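PDB 5XFM: alpha-glucosidase from Bacteroides thetaiotaomicron, which hydrolyses glycosides as a family 97 enzyme, probably acting as both a beta-L-arabinopyranosidase and an alpha-galactosidase, and carries a bound calcium ion. Local coordinates for residues 38-43 with 261-266; 303-308 with 459-464; 237-242 with 246-251; 476-481 with 520-525; 387-392 with 417-422. The protein carries 1 engineered substitution. One frame throughout, in Å; residues are numbered along the deposited sequence.

Contact 1. Residues 38-43 with 261-266; sequences PCYSVS and RTITVG
Tyr40 sets the hydroxyl end of its ring against the CD1 methyl of Ile263. The methyl CD1 of Ile263 lies 3.6 Å from Tyr40 OH and 3.8 Å from Tyr40 CE2. The methyl meets the ring obliquely, and the two side chains reach each other from opposite directions. Ile263 has its long branch beside the backbone N and then extended (chi2 171°), which carries CD1 out to the ring. Val42, two residues on and on the same face of the strand, extends the contact. Its CG2 lies in plane at the edge of the Tyr40 ring and stands 4.5 Å from Ile263 CD1. Its other methyl, CG1, is 4.4 Å from Val265 CG1. No hydrogen bond links the two segments. Tyr40 OH bonds instead to the carbonyl O of Gly145 and also touches Ile263 CD1, while CE2 and the ring edge meet methyl groups. The strands 39-43 and 261-266 run at 35° with axes 9.1 Å apart, a distance of face-to-face sheet packing. This is the buried layer between two antiparallel sheets of the N-terminal domain, consistent with a beta-sandwich of the galactose mutarotase-like type. Strand 39-44 is paired with strands 26-31 and 47-59 in one sheet, and strand 256-266 lies between strands 121-128 and 206-212 in the other.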
# COMPACT_ATOMS: atom_id res chain seq x y z
N PRO A 38 24.36 0.33 -19.92
CA PRO A 38 24.46 -0.59 -18.79
C PRO A 38 23.12 -1.23 -18.49
O PRO A 38 22.09 -0.56 -18.54
CB PRO A 38 24.92 0.31 -17.64
CG PRO A 38 24.47 1.67 -18.03
CD PRO A 38 24.65 1.72 -19.52
N CYS A 39 23.12 -2.52 -18.18
CA CYS A 39 21.86 -3.21 -17.96
C CYS A 39 22.01 -4.39 -17.01
O CYS A 39 23.11 -4.77 -16.64
CB CYS A 39 21.28 -3.68 -19.30
SG CYS A 39 22.42 -4.64 -20.32
N TYR A 40 20.88 -4.94 -16.59
CA TYR A 40 20.84 -6.13 -15.75
C TYR A 40 19.77 -7.06 -16.30
O TYR A 40 18.94 -6.65 -17.11
CB TYR A 40 20.56 -5.77 -14.29
CG TYR A 40 19.14 -5.29 -14.05
CD1 TYR A 40 18.77 -3.99 -14.39
CD2 TYR A 40 18.19 -6.12 -13.48
CE1 TYR A 40 17.49 -3.54 -14.18
CE2 TYR A 40 16.90 -5.67 -13.26
CZ TYR A 40 16.56 -4.38 -13.62
OH TYR A 40 15.28 -3.93 -13.41
N SER A 41 19.79 -8.32 -15.88
CA SER A 41 18.72 -9.25 -16.23
C SER A 41 18.42 -10.16 -15.05
O SER A 41 19.26 -10.36 -14.18
CB SER A 41 19.08 -10.09 -17.46
OG SER A 41 20.12 -10.99 -17.17
N VAL A 42 17.20 -10.69 -15.00
CA VAL A 42 16.76 -11.50 -13.88
C VAL A 42 16.15 -12.82 -14.31
O VAL A 42 15.30 -12.88 -15.19
CB VAL A 42 15.73 -10.74 -13.01
CG1 VAL A 42 15.19 -11.63 -11.89
CG2 VAL A 42 16.34 -9.47 -12.45
N SER A 43 16.60 -13.89 -13.66
CA SER A 43 16.04 -15.22 -13.91
C SER A 43 15.56 -15.86 -12.61
O SER A 43 16.07 -15.55 -11.53
CB SER A 43 17.09 -16.10 -14.60
OG SER A 43 17.96 -16.69 -13.65
N ARG A 261 14.75 0.42 -5.84
CA ARG A 261 13.88 -0.16 -6.85
C ARG A 261 13.67 -1.63 -6.47
O ARG A 261 14.65 -2.33 -6.22
CB ARG A 261 14.53 -0.07 -8.22
CG ARG A 261 15.14 1.28 -8.54
CD ARG A 261 14.10 2.33 -8.65
NE ARG A 261 14.64 3.69 -8.73
CZ ARG A 261 14.10 4.72 -8.09
NH1 ARG A 261 13.05 4.54 -7.29
NH2 ARG A 261 14.63 5.93 -8.21
N THR A 262 12.44 -2.11 -6.46
CA THR A 262 12.19 -3.46 -5.96
C THR A 262 11.53 -4.38 -6.98
O THR A 262 10.59 -4.00 -7.69
CB THR A 262 11.31 -3.43 -4.69
OG1 THR A 262 9.97 -3.04 -5.04
CG2 THR A 262 11.88 -2.44 -3.67
N ILE A 263 12.03 -5.61 -7.04
CA ILE A 263 11.51 -6.64 -7.92
C ILE A 263 11.20 -7.91 -7.13
O ILE A 263 12.10 -8.60 -6.68
CB ILE A 263 12.52 -6.99 -9.02
CG1 ILE A 263 13.08 -5.72 -9.68
CG2 ILE A 263 11.89 -7.92 -10.05
CD1 ILE A 263 14.23 -5.99 -10.63
N THR A 264 9.91 -8.20 -6.95
CA THR A 264 9.51 -9.41 -6.26
C THR A 264 9.18 -10.46 -7.31
O THR A 264 8.25 -10.30 -8.09
CB THR A 264 8.29 -9.16 -5.36
OG1 THR A 264 8.62 -8.17 -4.39
CG2 THR A 264 7.86 -10.45 -4.65
N VAL A 265 9.93 -11.54 -7.35
CA VAL A 265 9.81 -12.48 -8.46
C VAL A 265 9.63 -13.90 -7.93
O VAL A 265 10.21 -14.27 -6.92
CB VAL A 265 11.02 -12.38 -9.41
CG1 VAL A 265 12.29 -12.18 -8.62
CG2 VAL A 265 11.12 -13.59 -10.34
N GLY A 266 8.79 -14.69 -8.60
CA GLY A 266 8.65 -16.09 -8.23
C GLY A 266 8.01 -16.92 -9.31
O GLY A 266 7.58 -16.38 -10.33

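Contact 2. Residues 303-308 with 459-464; sequences LWQDGS and NMVFNQ
Gln305 meets Val461 and Phe462 with the two ends of its amide. Its NE2 lies 3.8 Å from Val461 CG1, and its OE1 lies 4.0 Å from Phe462 CE1. The oxygen sits at the edge of the phenyl ring, in its plane. The amide and ring planes are 80° apart. Gln305 and Val461 approach from opposite directions. Val461 CG1 is anti to the backbone N (chi1 -174°), and this is the methyl that meets the amide. No hydrogen bond crosses between the two segments. The amide is held from its own side instead, because NE2 donates to the carbonyl O of Ile302. The bend of the Gln305 chain at chi2 (-71°) folds the amide back toward that helix.

Both segments belong to the family 97 catalytic domain, a TIM-barrel relative, and each carries a helix end. Helix 300-304 follows directly on barrel strand 295-299. The Gln305 carbonyl O accepts the backbone N of Ser308 at 2.9 Å as the chain enters the 3-10 turn 306-308. On the other side, helix 458-462 ends at Asn463, which also caps the next helix through OD1 to the N of His465. Val461 packs further on Ile302 and Leu498, and Phe462 on Trp301. The side chain of Phe462 is about 7 Å from the calcium ion, whose ligands include Glu458 at the start of the same helix.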
# COMPACT_ATOMS: atom_id res chain seq x y z
N LEU A 303 -21.03 6.42 5.14
CA LEU A 303 -22.41 6.08 4.79
C LEU A 303 -23.41 7.22 5.00
O LEU A 303 -24.45 7.26 4.35
CB LEU A 303 -22.86 4.86 5.59
CG LEU A 303 -22.37 3.52 5.04
CD1 LEU A 303 -22.81 2.38 5.93
CD2 LEU A 303 -22.92 3.33 3.63
N TRP A 304 -23.11 8.14 5.92
CA TRP A 304 -24.03 9.22 6.24
C TRP A 304 -23.57 10.56 5.63
O TRP A 304 -24.30 11.55 5.65
CB TRP A 304 -24.21 9.34 7.75
CG TRP A 304 -24.92 8.17 8.37
CD1 TRP A 304 -25.20 6.97 7.78
CD2 TRP A 304 -25.43 8.08 9.71
NE1 TRP A 304 -25.86 6.14 8.66
CE2 TRP A 304 -26.01 6.81 9.86
CE3 TRP A 304 -25.45 8.96 10.80
CZ2 TRP A 304 -26.61 6.39 11.05
CZ3 TRP A 304 -26.04 8.55 11.98
CH2 TRP A 304 -26.62 7.27 12.09
N GLN A 305 -22.34 10.57 5.12
CA GLN A 305 -21.78 11.69 4.35
C GLN A 305 -21.77 13.03 5.09
O GLN A 305 -21.80 13.06 6.33
CB GLN A 305 -22.52 11.82 3.02
CG GLN A 305 -22.39 10.59 2.13
CD GLN A 305 -21.00 10.42 1.54
OE1 GLN A 305 -20.46 11.33 0.93
NE2 GLN A 305 -20.41 9.23 1.74
N ASP A 306 -21.73 14.12 4.34
CA ASP A 306 -21.52 15.46 4.90
C ASP A 306 -22.61 15.86 5.89
O ASP A 306 -22.37 16.66 6.80
CB ASP A 306 -21.45 16.51 3.78
CG ASP A 306 -20.11 16.51 3.04
OD1 ASP A 306 -19.16 15.83 3.48
OD2 ASP A 306 -20.00 17.22 2.02
N GLY A 307 -23.80 15.32 5.72
CA GLY A 307 -24.91 15.60 6.62
C GLY A 307 -24.68 15.08 8.02
O GLY A 307 -25.38 15.46 8.96
N SER A 308 -23.69 14.20 8.18
CA SER A 308 -23.40 13.61 9.48
C SER A 308 -22.39 14.43 10.30
O SER A 308 -22.18 14.17 11.49
CB SER A 308 -22.87 12.19 9.30
OG SER A 308 -21.68 12.20 8.54
N ASN A 459 -15.94 5.11 -3.13
CA ASN A 459 -16.34 5.07 -4.52
C ASN A 459 -17.58 4.19 -4.69
O ASN A 459 -18.44 4.48 -5.52
CB ASN A 459 -15.18 4.60 -5.39
CG ASN A 459 -14.00 5.57 -5.37
OD1 ASN A 459 -12.95 5.27 -4.81
ND2 ASN A 459 -14.19 6.73 -5.98
N MET A 460 -17.68 3.14 -3.89
CA MET A 460 -18.87 2.30 -3.93
C MET A 460 -20.10 3.10 -3.50
O MET A 460 -21.20 2.87 -4.00
CB MET A 460 -18.71 1.06 -3.05
CG MET A 460 -17.63 0.08 -3.52
SD MET A 460 -17.41 -1.26 -2.34
CE MET A 460 -19.11 -1.79 -2.13
N VAL A 461 -19.92 4.04 -2.57
CA VAL A 461 -21.02 4.91 -2.19
C VAL A 461 -21.33 5.85 -3.35
O VAL A 461 -22.49 6.16 -3.61
CB VAL A 461 -20.71 5.73 -0.92
CG1 VAL A 461 -21.94 6.52 -0.48
CG2 VAL A 461 -20.25 4.82 0.20
N PHE A 462 -20.28 6.29 -4.05
CA PHE A 462 -20.47 7.29 -5.09
C PHE A 462 -21.10 6.72 -6.36
O PHE A 462 -21.92 7.38 -6.99
CB PHE A 462 -19.13 7.93 -5.46
CG PHE A 462 -18.47 8.66 -4.33
CD1 PHE A 462 -19.22 9.21 -3.30
CD2 PHE A 462 -17.09 8.82 -4.31
CE1 PHE A 462 -18.60 9.88 -2.26
CE2 PHE A 462 -16.47 9.49 -3.27
CZ PHE A 462 -17.23 10.02 -2.24
N ASN A 463 -20.74 5.49 -6.71
CA ASN A 463 -21.03 4.98 -8.04
C ASN A 463 -21.27 3.47 -8.04
O ASN A 463 -20.46 2.70 -7.52
CB ASN A 463 -19.88 5.35 -9.00
CG ASN A 463 -20.15 4.98 -10.46
OD1 ASN A 463 -20.96 4.11 -10.78
ND2 ASN A 463 -19.45 5.66 -11.36
N GLN A 464 -22.38 3.06 -8.64
CA GLN A 464 -22.79 1.66 -8.73
C GLN A 464 -21.74 0.80 -9.43
O GLN A 464 -21.61 -0.39 -9.15
CB GLN A 464 -24.11 1.54 -9.49
CG GLN A 464 -24.67 0.13 -9.55
CD GLN A 464 -24.99 -0.42 -8.18
OE1 GLN A 464 -25.51 0.29 -7.32
NE2 GLN A 464 -24.66 -1.68 -7.95

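Contact 3. Residues 237-242 with 246-251; sequences PMAEEN and GTVAPA
Van der Waals packing carries this contact, and Val248 is its centre. Its two methyls lie against the backbone of residues 237-239. CG2 is 3.6 Å from Ala239 CA and 4.0 Å from Ala239 CB. It also lies 3.9 Å from the carbonyl carbon of Met238. The CA atoms of Ala239 and Val248 are the nearest across the segments, at 5.8 Å. Both methyls also face a polar atom, the carbonyl O of Pro237. That oxygen is 3.1 Å from Val248 CG1 and 3.4 Å from Val248 CG2, so the fit here is tight. With CG1 anti to the backbone N (chi1 166°), the carbonyl O of Pro237 points into the fork between the two methyls.

Hydrogen bonds act within the first segment and not across. Met238 to Glu241 form a type I beta turn, closed by Glu241 N to Met238 O. The Glu241 side chain folds back, and its OE2 accepts Met238 N at 2.8 Å. The N-H meets the anti side of the carboxylate, 26° out of its plane, with an angle of 144° at the hydrogen. The other oxygen, OE1, takes the backbone N of Asp408.

A charged group then ties the two segments together from outside. Lys409 NZ bonds to the carbonyl oxygens of Ala239, Glu241 and Gly246. This loop joins strands 231-235 and 251-253 in the N-terminal domain and meets residues of the catalytic domain here. The segments thus touch by van der Waals packing of valine methyls on backbone, including one carbonyl O; their polar link is indirect, through Lys409.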
# COMPACT_ATOMS: atom_id res chain seq x y z
N PRO A 237 7.98 12.60 -11.40
CA PRO A 237 6.65 13.24 -11.45
C PRO A 237 6.50 14.25 -12.59
O PRO A 237 7.48 14.79 -13.09
CB PRO A 237 6.53 13.93 -10.08
CG PRO A 237 7.90 13.92 -9.49
CD PRO A 237 8.59 12.73 -10.06
N MET A 238 5.25 14.49 -12.99
CA MET A 238 4.95 15.45 -14.04
C MET A 238 5.05 16.89 -13.52
O MET A 238 4.72 17.15 -12.37
CB MET A 238 3.56 15.18 -14.61
CG MET A 238 3.41 13.76 -15.13
SD MET A 238 1.69 13.28 -15.38
CE MET A 238 1.09 13.32 -13.70
N ALA A 239 5.50 17.80 -14.38
CA ALA A 239 5.69 19.18 -14.01
C ALA A 239 4.38 19.85 -13.57
O ALA A 239 4.38 20.74 -12.72
CB ALA A 239 6.30 19.95 -15.18
N GLU A 240 3.27 19.40 -14.14
CA GLU A 240 1.98 20.00 -13.84
C GLU A 240 1.44 19.62 -12.46
O GLU A 240 0.44 20.18 -12.02
CB GLU A 240 0.94 19.62 -14.91
CG GLU A 240 1.22 20.19 -16.30
CD GLU A 240 2.23 19.37 -17.08
OE1 GLU A 240 2.67 18.31 -16.56
OE2 GLU A 240 2.58 19.77 -18.20
N GLU A 241 2.09 18.68 -11.78
CA GLU A 241 1.64 18.28 -10.45
C GLU A 241 1.86 19.42 -9.44
O GLU A 241 2.60 20.36 -9.72
CB GLU A 241 2.36 17.01 -9.98
CG GLU A 241 1.95 15.74 -10.72
CD GLU A 241 2.66 14.50 -10.21
OE1 GLU A 241 2.49 14.15 -9.02
OE2 GLU A 241 3.41 13.87 -11.00
N ASN A 242 1.20 19.34 -8.29
CA ASN A 242 1.29 20.37 -7.25
C ASN A 242 0.90 21.74 -7.82
O ASN A 242 1.45 22.77 -7.41
CB ASN A 242 2.71 20.42 -6.67
CG ASN A 242 2.76 21.05 -5.30
OD1 ASN A 242 1.82 20.95 -4.52
ND2 ASN A 242 3.88 21.71 -5.00
N GLY A 246 7.05 23.80 -7.50
CA GLY A 246 8.15 22.90 -7.22
C GLY A 246 8.67 22.24 -8.48
O GLY A 246 7.90 21.98 -9.41
N THR A 247 9.97 21.96 -8.52
CA THR A 247 10.59 21.35 -9.69
C THR A 247 10.45 19.83 -9.69
O THR A 247 10.19 19.22 -8.65
CB THR A 247 12.09 21.73 -9.80
OG1 THR A 247 12.69 21.66 -8.51
CG2 THR A 247 12.26 23.15 -10.34
N VAL A 248 10.61 19.22 -10.86
CA VAL A 248 10.47 17.77 -11.02
C VAL A 248 11.71 16.98 -10.57
O VAL A 248 11.60 15.99 -9.84
CB VAL A 248 10.18 17.42 -12.49
CG1 VAL A 248 10.39 15.93 -12.76
CG2 VAL A 248 8.79 17.87 -12.87
N ALA A 249 12.89 17.42 -10.97
CA ALA A 249 14.11 16.66 -10.69
C ALA A 249 14.50 16.72 -9.22
O ALA A 249 14.56 17.81 -8.63
CB ALA A 249 15.25 17.15 -11.55
N PRO A 250 14.72 15.55 -8.60
CA PRO A 250 15.11 15.43 -7.19
C PRO A 250 16.56 15.86 -6.94
O PRO A 250 17.44 15.65 -7.77
CB PRO A 250 14.93 13.94 -6.91
CG PRO A 250 15.17 13.30 -8.22
CD PRO A 250 14.56 14.23 -9.23
N ALA A 251 16.79 16.45 -5.78
CA ALA A 251 18.09 16.99 -5.44
C ALA A 251 18.47 16.53 -4.04
O ALA A 251 17.60 16.44 -3.17
CB ALA A 251 18.06 18.50 -5.52

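Contact 4. Residues 476-481 with 520-525; sequences LHPFIR and VLLQNP
His477 turns its CB toward Leu522, whose CD2 comes within 3.9 Å of it. The same methyl lies at the edge of the imidazole, near the ring plane, and not over a face. The His477 side chain also touches Val454.

Pro478 follows, and its ring carbon CD is 4.5 Å from Leu522 CD2. One leucine methyl therefore serves both residues. In Leu522, CD1 is the extended branch (chi2 -174°); the other methyl, CD2, makes the contact, although CB does not head straight at the other segment. Pro478 CA and Leu521 CA are the nearest across the segments, at 6.8 Å. The proline ring packs further on Val568 and Leu570 of strand 567-574, in the C-terminal domain.

Farther along, Arg481 turns to other partners. It donates from NE to Ala453 O and from NH2 to the carbonyl oxygens of Glu452 and Ser486. Glu452 is a calcium ligand.

Leu522 is where the chain leaves helix 512-521 for barrel strand 526-528. No hydrogen bond joins the two segments directly, so their contact is a buried apolar one. The polar bonds go elsewhere, from Arg481 to loop carbonyls and from Arg572 of strand 567-574 to Val520 O and Leu521 O.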
# COMPACT_ATOMS: atom_id res chain seq x y z
N LEU A 476 -7.77 -8.16 -6.31
CA LEU A 476 -6.49 -7.63 -6.77
C LEU A 476 -5.57 -7.20 -5.61
O LEU A 476 -4.38 -7.55 -5.60
CB LEU A 476 -6.71 -6.45 -7.72
CG LEU A 476 -7.29 -6.80 -9.08
CD1 LEU A 476 -7.69 -5.54 -9.82
CD2 LEU A 476 -6.30 -7.61 -9.91
N HIS A 477 -6.14 -6.51 -4.62
CA HIS A 477 -5.33 -5.82 -3.60
C HIS A 477 -4.29 -6.64 -2.82
O HIS A 477 -3.18 -6.16 -2.63
CB HIS A 477 -6.27 -5.15 -2.60
CG HIS A 477 -7.13 -4.10 -3.22
ND1 HIS A 477 -6.70 -3.31 -4.26
CD2 HIS A 477 -8.42 -3.76 -2.99
CE1 HIS A 477 -7.67 -2.50 -4.63
NE2 HIS A 477 -8.73 -2.75 -3.88
N PRO A 478 -4.62 -7.87 -2.39
CA PRO A 478 -3.59 -8.60 -1.66
C PRO A 478 -2.37 -8.96 -2.51
O PRO A 478 -1.30 -9.21 -1.95
CB PRO A 478 -4.32 -9.87 -1.18
CG PRO A 478 -5.58 -9.93 -1.95
CD PRO A 478 -5.94 -8.52 -2.27
N PHE A 479 -2.53 -8.99 -3.82
CA PHE A 479 -1.43 -9.28 -4.74
C PHE A 479 -0.64 -8.02 -5.14
O PHE A 479 0.52 -8.12 -5.56
CB PHE A 479 -1.95 -9.96 -6.01
CG PHE A 479 -2.65 -11.27 -5.78
CD1 PHE A 479 -4.04 -11.34 -5.77
CD2 PHE A 479 -1.93 -12.44 -5.60
CE1 PHE A 479 -4.69 -12.55 -5.57
CE2 PHE A 479 -2.57 -13.65 -5.40
CZ PHE A 479 -3.95 -13.71 -5.38
N ILE A 480 -1.26 -6.85 -5.03
CA ILE A 480 -0.68 -5.63 -5.58
C ILE A 480 -0.64 -4.45 -4.58
O ILE A 480 0.34 -4.30 -3.85
CB ILE A 480 -1.43 -5.18 -6.87
CG1 ILE A 480 -1.50 -6.35 -7.86
CG2 ILE A 480 -0.73 -4.00 -7.53
CD1 ILE A 480 -2.25 -6.05 -9.13
N ARG A 481 -1.68 -3.63 -4.54
CA ARG A 481 -1.61 -2.39 -3.75
C ARG A 481 -1.27 -2.64 -2.29
O ARG A 481 -0.40 -1.98 -1.73
CB ARG A 481 -2.93 -1.62 -3.85
CG ARG A 481 -3.12 -0.54 -2.77
CD ARG A 481 -2.05 0.56 -2.81
NE ARG A 481 -2.28 1.54 -1.75
CZ ARG A 481 -1.89 1.39 -0.48
NH1 ARG A 481 -1.21 0.31 -0.12
NH2 ARG A 481 -2.18 2.33 0.41
N VAL A 520 -10.23 -9.38 6.91
CA VAL A 520 -9.00 -10.15 7.03
C VAL A 520 -8.14 -9.99 5.78
O VAL A 520 -6.91 -9.92 5.86
CB VAL A 520 -9.32 -11.63 7.29
CG1 VAL A 520 -8.04 -12.44 7.36
CG2 VAL A 520 -10.10 -11.77 8.58
N LEU A 521 -8.79 -9.93 4.62
CA LEU A 521 -8.08 -9.78 3.36
C LEU A 521 -7.31 -8.46 3.25
O LEU A 521 -6.17 -8.44 2.81
CB LEU A 521 -9.05 -9.90 2.19
CG LEU A 521 -9.66 -11.29 2.01
CD1 LEU A 521 -10.67 -11.29 0.87
CD2 LEU A 521 -8.58 -12.33 1.78
N LEU A 522 -7.95 -7.36 3.65
CA LEU A 522 -7.36 -6.03 3.48
C LEU A 522 -6.77 -5.49 4.79
O LEU A 522 -7.51 -5.23 5.74
CB LEU A 522 -8.41 -5.05 2.92
CG LEU A 522 -9.24 -5.54 1.72
CD1 LEU A 522 -10.15 -4.45 1.17
CD2 LEU A 522 -8.34 -6.09 0.62
N GLN A 523 -5.46 -5.27 4.81
CA GLN A 523 -4.73 -4.93 6.03
C GLN A 523 -4.46 -3.43 6.21
O GLN A 523 -4.02 -2.74 5.28
CB GLN A 523 -3.40 -5.70 6.07
CG GLN A 523 -2.46 -5.35 7.21
CD GLN A 523 -1.51 -4.22 6.83
OE1 GLN A 523 -1.02 -4.16 5.70
NE2 GLN A 523 -1.26 -3.31 7.77
N ASN A 524 -4.76 -2.93 7.41
CA ASN A 524 -4.38 -1.58 7.85
C ASN A 524 -4.49 -1.52 9.38
O ASN A 524 -5.47 -1.99 9.95
CB ASN A 524 -5.27 -0.52 7.19
CG ASN A 524 -4.66 0.88 7.27
OD1 ASN A 524 -4.89 1.61 8.24
ND2 ASN A 524 -3.89 1.25 6.26
N PRO A 525 -3.48 -0.92 10.04
CA PRO A 525 -3.36 -0.94 11.51
C PRO A 525 -4.55 -0.30 12.24
O PRO A 525 -5.02 -0.82 13.25
CB PRO A 525 -2.09 -0.12 11.76
CG PRO A 525 -1.39 -0.04 10.46
CD PRO A 525 -2.44 -0.10 9.42

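Contact 5. Residues 387-392 with 417-422; sequences REMKWL and EDILSD
Two neighbouring helices on the outside of the catalytic TIM-type barrel meet here: Met389 of helix 382-395 lies against Ile419 and Asp422 of helix 410-425. Met389 is the one residue of its segment that makes the contact. Its CG stands beside the backbone N (chi1 -78°), and the chain then runs straight (chi2 175°, chi3 -177°), so the thioether spans the gap between the helices. SD touches the backbone and CB of Asp422, at 3.4 Å from Asp422 C and 3.6 Å from Asp422 CB. The terminal methyl goes one turn back along the helix. Met389 CE is 3.7 Å from the carbonyl O of Ile419 and 4.3 Å from Ile419 CG2. The methionine and aspartate side chains cross at about a right angle. The nearest CA atoms are those of Met389 and Asp422, 7.7 Å apart.

The methionine thus packs against both helix backbone and aliphatic carbon. No hydrogen bond joins the two segments. The carboxylate of Asp422 instead makes a salt bridge from OD2 to Arg385 NE, one turn earlier on the methionine's own helix. The two helices are therefore linked by an apolar contact and by a charged pair beside it. Met389 also packs on His426 and on Ile400 of strand 399-403.

Strand 399-403 comes between the two helices in sequence and is parallel to its neighbours 357-363 and 429-432. Helix, strand and helix in this order, with the helices packed side by side outside the parallel strands, are typical of the beta-alpha repeats of a TIM barrel.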
# COMPACT_ATOMS: atom_id res chain seq x y z
N ARG A 387 1.16 24.60 16.19
CA ARG A 387 0.13 25.21 17.04
C ARG A 387 -1.11 24.29 17.14
O ARG A 387 -1.62 23.97 18.23
CB ARG A 387 -0.25 26.58 16.48
CG ARG A 387 -1.33 27.32 17.26
CD ARG A 387 -1.51 28.73 16.70
NE ARG A 387 -0.27 29.50 16.84
CZ ARG A 387 0.34 30.13 15.84
NH1 ARG A 387 -0.17 30.09 14.62
NH2 ARG A 387 1.48 30.78 16.06
N GLU A 388 -1.55 23.84 15.97
CA GLU A 388 -2.69 22.95 15.86
C GLU A 388 -2.48 21.68 16.66
O GLU A 388 -3.33 21.30 17.46
CB GLU A 388 -2.95 22.60 14.39
CG GLU A 388 -4.27 21.90 14.14
CD GLU A 388 -5.46 22.83 14.27
OE1 GLU A 388 -5.28 24.07 14.17
OE2 GLU A 388 -6.59 22.32 14.46
N MET A 389 -1.31 21.06 16.49
CA MET A 389 -1.00 19.77 17.10
C MET A 389 -0.82 19.88 18.61
O MET A 389 -1.08 18.92 19.35
CB MET A 389 0.26 19.19 16.45
CG MET A 389 0.02 18.55 15.08
SD MET A 389 1.52 17.98 14.23
CE MET A 389 0.82 17.40 12.68
N LYS A 390 -0.35 21.03 19.07
CA LYS A 390 -0.35 21.35 20.50
C LYS A 390 -1.77 21.33 21.04
O LYS A 390 -2.04 20.75 22.10
CB LYS A 390 0.30 22.71 20.75
CG LYS A 390 0.40 23.08 22.22
CD LYS A 390 1.85 23.20 22.66
CE LYS A 390 1.97 23.93 24.00
NZ LYS A 390 1.33 25.28 24.00
N TRP A 391 -2.68 22.00 20.32
CA TRP A 391 -4.09 21.97 20.70
C TRP A 391 -4.62 20.52 20.73
O TRP A 391 -5.24 20.10 21.73
CB TRP A 391 -4.94 22.83 19.75
CG TRP A 391 -6.42 22.76 20.01
CD1 TRP A 391 -7.10 23.35 21.04
CD2 TRP A 391 -7.41 22.08 19.21
NE1 TRP A 391 -8.45 23.08 20.94
CE2 TRP A 391 -8.66 22.30 19.83
CE3 TRP A 391 -7.35 21.31 18.05
CZ2 TRP A 391 -9.84 21.77 19.31
CZ3 TRP A 391 -8.53 20.78 17.54
CH2 TRP A 391 -9.76 21.02 18.17
N LEU A 392 -4.37 19.77 19.66
CA LEU A 392 -4.82 18.38 19.57
C LEU A 392 -4.35 17.57 20.76
O LEU A 392 -5.16 16.88 21.40
CB LEU A 392 -4.31 17.70 18.29
CG LEU A 392 -4.99 17.85 16.92
CD1 LEU A 392 -5.32 19.26 16.58
CD2 LEU A 392 -4.14 17.28 15.81
N GLU A 417 6.64 14.02 5.23
CA GLU A 417 7.58 13.70 6.30
C GLU A 417 7.49 14.69 7.46
O GLU A 417 7.38 14.27 8.61
CB GLU A 417 9.00 13.65 5.74
CG GLU A 417 10.06 13.31 6.76
CD GLU A 417 11.43 13.20 6.13
OE1 GLU A 417 11.75 12.13 5.56
OE2 GLU A 417 12.19 14.19 6.18
N ASP A 418 7.52 15.99 7.17
CA ASP A 418 7.43 17.00 8.22
C ASP A 418 6.12 16.88 9.03
O ASP A 418 6.12 17.06 10.26
CB ASP A 418 7.56 18.41 7.63
CG ASP A 418 8.92 18.65 6.99
OD1 ASP A 418 9.84 17.82 7.21
OD2 ASP A 418 9.10 19.67 6.30
N ILE A 419 5.02 16.57 8.35
CA ILE A 419 3.76 16.37 9.04
C ILE A 419 3.88 15.18 9.99
O ILE A 419 3.49 15.27 11.17
CB ILE A 419 2.59 16.13 8.07
CG1 ILE A 419 2.22 17.42 7.34
CG2 ILE A 419 1.37 15.60 8.81
CD1 ILE A 419 1.23 17.21 6.19
N LEU A 420 4.43 14.08 9.50
CA LEU A 420 4.64 12.90 10.34
C LEU A 420 5.52 13.18 11.57
O LEU A 420 5.26 12.66 12.67
CB LEU A 420 5.26 11.76 9.53
CG LEU A 420 4.25 10.90 8.78
CD1 LEU A 420 4.91 10.06 7.69
CD2 LEU A 420 3.57 10.00 9.80
N SER A 421 6.55 14.00 11.38
CA SER A 421 7.53 14.27 12.43
C SER A 421 6.93 15.17 13.53
O SER A 421 7.09 14.90 14.73
CB SER A 421 8.78 14.90 11.80
OG SER A 421 9.82 15.02 12.74
N ASP A 422 6.26 16.25 13.13
CA ASP A 422 5.57 17.12 14.10
C ASP A 422 4.48 16.32 14.85
O ASP A 422 4.29 16.45 16.07
CB ASP A 422 4.97 18.34 13.41
CG ASP A 422 6.04 19.34 12.96
OD1 ASP A 422 7.17 19.32 13.49
OD2 ASP A 422 5.73 20.17 12.07

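Overall arrangement
Contacts 1, 4 and 5 are buried, contact 3 is partly so, and contact 2 lies at the surface. Contacts 1 and 3 belong to the N-terminal domain: contact 1 joins two sheets, whereas contact 3 folds a loop back on itself. Contacts 2, 4 and 5 belong to the catalytic domain. Contact 5 joins two outer helices; contacts 2 and 4 involve helix ends and loops. The centre of contact 4 is about 8 Å from the chain's centre; the other centres are 21 to 23 Å away. None has a hydrogen bond across its segments. Contact 1 is aliphatic and aromatic, contact 2 sets an amide against apolar groups, contact 3 valine methyls on backbone, contact 4 a leucine methyl on His477 and Pro478, and contact 5 relies on a thioether.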